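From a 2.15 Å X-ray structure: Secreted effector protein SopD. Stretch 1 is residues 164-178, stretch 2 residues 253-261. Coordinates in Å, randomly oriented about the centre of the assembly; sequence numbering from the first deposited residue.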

# COMPACT_ATOMS: atom_id res chain seq x y z
N LEU A 164 -11.97 13.52 -4.17
CA LEU A 164 -11.28 12.43 -4.90
C LEU A 164 -12.14 11.21 -5.02
O LEU A 164 -12.28 10.72 -6.11
CB LEU A 164 -9.92 12.02 -4.31
CG LEU A 164 -8.76 12.96 -4.60
CD1 LEU A 164 -7.49 12.46 -3.92
CD2 LEU A 164 -8.54 13.19 -6.12
N LEU A 165 -12.67 10.69 -3.91
CA LEU A 165 -13.43 9.43 -3.95
C LEU A 165 -14.91 9.64 -4.31
O LEU A 165 -15.64 8.69 -4.63
CB LEU A 165 -13.33 8.70 -2.61
CG LEU A 165 -14.23 7.50 -2.29
CD1 LEU A 165 -13.55 6.20 -2.65
CD2 LEU A 165 -14.64 7.47 -0.82
N GLN A 166 -15.35 10.90 -4.15
CA GLN A 166 -16.67 11.32 -4.53
C GLN A 166 -16.90 11.02 -6.00
O GLN A 166 -17.96 10.57 -6.36
CB GLN A 166 -16.81 12.80 -4.25
CG GLN A 166 -18.08 13.16 -3.49
CD GLN A 166 -18.19 14.66 -3.26
OE1 GLN A 166 -18.28 15.48 -4.23
NE2 GLN A 166 -18.20 15.04 -1.96
N GLU A 167 -15.91 11.28 -6.83
CA GLU A 167 -15.77 10.69 -8.18
C GLU A 167 -15.82 9.13 -8.28
O GLU A 167 -16.83 8.54 -8.71
CB GLU A 167 -14.44 11.17 -8.77
CG GLU A 167 -14.28 10.87 -10.24
CD GLU A 167 -13.43 11.92 -10.92
OE1 GLU A 167 -13.39 11.92 -12.17
OE2 GLU A 167 -12.83 12.76 -10.20
N SER A 168 -14.73 8.46 -7.90
CA SER A 168 -14.64 6.99 -7.97
C SER A 168 -13.49 6.47 -7.10
O SER A 168 -12.63 7.26 -6.73
CB SER A 168 -14.37 6.59 -9.41
OG SER A 168 -13.08 7.06 -9.77
N ILE A 169 -13.42 5.16 -6.83
CA ILE A 169 -12.26 4.59 -6.11
C ILE A 169 -10.96 4.79 -6.86
O ILE A 169 -9.92 5.07 -6.24
CB ILE A 169 -12.40 3.06 -5.78
CG1 ILE A 169 -13.86 2.69 -5.47
CG2 ILE A 169 -11.49 2.68 -4.57
CD1 ILE A 169 -14.13 1.42 -4.57
N SER A 170 -11.02 4.64 -8.19
CA SER A 170 -9.85 4.70 -9.03
C SER A 170 -9.23 6.08 -8.92
O SER A 170 -8.02 6.20 -8.99
CB SER A 170 -10.15 4.39 -10.54
OG SER A 170 -11.46 3.86 -10.70
N THR A 171 -10.06 7.12 -8.78
CA THR A 171 -9.54 8.50 -8.65
C THR A 171 -8.83 8.72 -7.32
O THR A 171 -7.76 9.31 -7.30
CB THR A 171 -10.59 9.61 -8.86
OG1 THR A 171 -11.18 9.45 -10.16
CG2 THR A 171 -9.93 10.98 -8.81
N LEU A 172 -9.42 8.23 -6.23
CA LEU A 172 -8.70 8.13 -4.93
C LEU A 172 -7.38 7.35 -5.08
O LEU A 172 -6.32 7.83 -4.70
CB LEU A 172 -9.57 7.39 -3.91
CG LEU A 172 -8.92 7.17 -2.54
CD1 LEU A 172 -8.27 8.44 -2.04
CD2 LEU A 172 -9.93 6.64 -1.55
N ARG A 173 -7.48 6.13 -5.60
CA ARG A 173 -6.33 5.22 -5.70
C ARG A 173 -5.14 5.77 -6.52
O ARG A 173 -3.99 5.63 -6.10
CB ARG A 173 -6.85 3.88 -6.23
CG ARG A 173 -5.79 2.82 -6.65
CD ARG A 173 -6.51 1.49 -6.92
NE ARG A 173 -7.26 1.03 -5.72
CZ ARG A 173 -8.47 0.50 -5.77
NH1 ARG A 173 -9.12 0.37 -6.91
NH2 ARG A 173 -9.06 0.11 -4.66
N LYS A 174 -5.44 6.42 -7.67
CA LYS A 174 -4.45 7.08 -8.52
C LYS A 174 -3.61 8.00 -7.69
O LYS A 174 -2.39 8.08 -7.86
CB LYS A 174 -5.13 7.96 -9.57
CG LYS A 174 -5.45 7.33 -10.90
CD LYS A 174 -5.96 8.44 -11.95
CE LYS A 174 -4.95 9.63 -12.11
NZ LYS A 174 -4.71 10.04 -13.53
N GLU A 175 -4.28 8.73 -6.79
CA GLU A 175 -3.60 9.72 -5.99
C GLU A 175 -2.75 9.04 -4.98
O GLU A 175 -1.69 9.55 -4.58
CB GLU A 175 -4.59 10.68 -5.27
CG GLU A 175 -5.17 11.73 -6.23
CD GLU A 175 -4.08 12.55 -6.90
OE1 GLU A 175 -3.36 13.30 -6.21
OE2 GLU A 175 -3.94 12.46 -8.11
N VAL A 176 -3.23 7.93 -4.50
CA VAL A 176 -2.42 7.17 -3.53
C VAL A 176 -1.26 6.50 -4.30
O VAL A 176 -0.08 6.73 -3.98
CB VAL A 176 -3.27 6.12 -2.82
CG1 VAL A 176 -2.38 5.23 -1.88
CG2 VAL A 176 -4.46 6.78 -2.09
N THR A 177 -1.61 5.68 -5.31
CA THR A 177 -0.58 4.87 -6.06
C THR A 177 0.42 5.78 -6.81
O THR A 177 1.63 5.50 -6.85
CB THR A 177 -1.19 3.69 -6.94
OG1 THR A 177 -2.05 4.20 -7.97
CG2 THR A 177 -1.95 2.70 -6.10
N GLY A 178 -0.07 6.94 -7.27
CA GLY A 178 0.78 7.95 -7.93
C GLY A 178 1.68 8.76 -7.01
O GLY A 178 2.59 9.44 -7.47
N LEU A 253 -4.01 -3.21 -0.12
CA LEU A 253 -4.27 -1.84 0.23
C LEU A 253 -3.92 -0.86 -0.89
O LEU A 253 -4.66 0.15 -1.08
CB LEU A 253 -3.61 -1.47 1.56
CG LEU A 253 -3.96 -0.21 2.32
CD1 LEU A 253 -5.36 -0.25 2.95
CD2 LEU A 253 -2.92 -0.04 3.36
N LEU A 254 -2.85 -1.14 -1.65
CA LEU A 254 -2.53 -0.34 -2.86
C LEU A 254 -3.53 -0.47 -3.96
O LEU A 254 -3.91 0.54 -4.52
CB LEU A 254 -1.16 -0.67 -3.44
CG LEU A 254 -0.02 -0.22 -2.54
CD1 LEU A 254 1.30 -0.90 -2.98
CD2 LEU A 254 0.08 1.36 -2.56
N HIS A 255 -3.96 -1.68 -4.32
CA HIS A 255 -4.65 -1.88 -5.61
C HIS A 255 -6.05 -2.42 -5.55
O HIS A 255 -6.77 -2.36 -6.53
CB HIS A 255 -3.82 -2.80 -6.57
CG HIS A 255 -2.42 -2.33 -6.78
ND1 HIS A 255 -2.10 -1.25 -7.57
CD2 HIS A 255 -1.24 -2.81 -6.32
CE1 HIS A 255 -0.79 -1.06 -7.56
NE2 HIS A 255 -0.24 -1.99 -6.80
N SER A 256 -6.43 -3.00 -4.42
CA SER A 256 -7.78 -3.58 -4.29
C SER A 256 -8.73 -2.98 -3.22
O SER A 256 -9.95 -3.20 -3.26
CB SER A 256 -7.66 -5.09 -4.15
OG SER A 256 -7.06 -5.54 -5.33
N TYR A 257 -8.17 -2.21 -2.31
CA TYR A 257 -8.93 -1.68 -1.17
C TYR A 257 -10.13 -0.85 -1.61
O TYR A 257 -9.95 0.06 -2.39
CB TYR A 257 -7.98 -0.80 -0.34
CG TYR A 257 -8.62 0.10 0.69
CD1 TYR A 257 -9.11 -0.42 1.91
CD2 TYR A 257 -8.71 1.47 0.47
CE1 TYR A 257 -9.69 0.40 2.86
CE2 TYR A 257 -9.33 2.31 1.41
CZ TYR A 257 -9.80 1.76 2.60
OH TYR A 257 -10.33 2.59 3.53
N SER A 258 -11.32 -1.18 -1.12
CA SER A 258 -12.47 -0.24 -1.15
C SER A 258 -12.91 0.16 0.26
O SER A 258 -13.19 -0.72 1.10
CB SER A 258 -13.66 -0.86 -1.87
OG SER A 258 -14.88 -0.42 -1.28
N PRO A 259 -13.01 1.49 0.51
CA PRO A 259 -13.41 2.02 1.80
C PRO A 259 -14.89 1.86 2.06
O PRO A 259 -15.33 2.01 3.22
CB PRO A 259 -13.08 3.51 1.67
CG PRO A 259 -13.32 3.80 0.23
CD PRO A 259 -12.70 2.58 -0.44
N PHE A 260 -15.65 1.58 1.00
CA PHE A 260 -17.11 1.46 1.07
C PHE A 260 -17.50 0.29 1.92
O PHE A 260 -17.07 -0.84 1.69
CB PHE A 260 -17.76 1.33 -0.33
CG PHE A 260 -17.57 2.54 -1.17
CD1 PHE A 260 -16.91 2.48 -2.37
CD2 PHE A 260 -18.02 3.78 -0.71
CE1 PHE A 260 -16.72 3.61 -3.13
CE2 PHE A 260 -17.82 4.91 -1.45
CZ PHE A 260 -17.17 4.82 -2.67
N SER A 261 -18.37 0.55 2.87
CA SER A 261 -18.68 -0.41 3.89
C SER A 261 -19.38 -1.66 3.40
O SER A 261 -19.29 -2.72 4.03
CB SER A 261 -19.55 0.26 4.92
OG SER A 261 -20.44 -0.70 5.42

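How does Arg 173 meet the second stretch? It has more of its surface covered by the other stretch than any other residue here, and it reaches its place by extension: chi1 and chi2 are both t, so the methylene chain runs outward from the helix before chi3 turns in the m well. The guanidinium then lies among the backbone carbonyls of Leu 254, His 255 and Tyr 257, which suit a positive charge. His 255 O lies over one face of the group, 3.4 Å from Arg 173 CZ, while Tyr 257 O sits at the edge, near its plane, 2.4 Å from Arg 173 NH2. That last distance is very short, and the geometry does not settle how the pair should be classed. Leu 254 O is also near, 3.6 Å from Arg 173 NE. Arginine suits the site because its long, apolar stem can cross the gap between the backbones and still end in a flat, charged group that several carbonyls can approach.

What does Ile 169 contribute, one helical turn before Arg 173? Its CA-to-CB bond points toward the second stretch, and the branched side chain packs against the loop that follows the helix. Ile 169 CD1 approaches Ser 258 CB at 3.6 Å and Phe 260 CE1 at 3.7 Å, meeting the phenyl ring at its edge. The other branch is also used: Ile 169 CG2 lies 3.7 Å from Tyr 257 O and 4.3 Å from Pro 259 CD. With chi1 at -34°, the side chain stands between the usual wells. A branched aliphatic residue fits here because it can touch several neighbours at once without needing a polar partner.

Why does Phe 260 take part when its CA-to-CB bond points only sideways? The ring carries the side chain nearer than its root, so that its far end reaches the first stretch. Besides the edge contact with Ile 169, Phe 260 CZ comes within 3.9 Å of Leu 165 CD1, and the same methyl lies 3.8 Å from Pro 259 CG. Leu 165, Ile 169, Pro 259 and Phe 260 thus form a small apolar cluster. Within the loop, Phe 260 N gives a weak hydrogen bond to Ser 258 OG at 3.1 Å, linking the backbone just before the ring to a side chain whose CB also touches Ile 169 CD1.

What closes the contact at the other end? Thr 177 is buried, and its CA-to-CB bond points toward the second stretch, setting its methyl against the helix: Thr 177 CG2 is 3.3 Å from Leu 254 O and 4.3 Å from Leu 254 CD2. Its hydroxyl is satisfied by a hydrogen bond elsewhere in the structure, so the methyl can serve this contact without leaving a polar group unpaired. Altogether the two stretches bury 503 Å², summed over both sides, with no clear hydrogen bond between them; packing accounts for much of the fit.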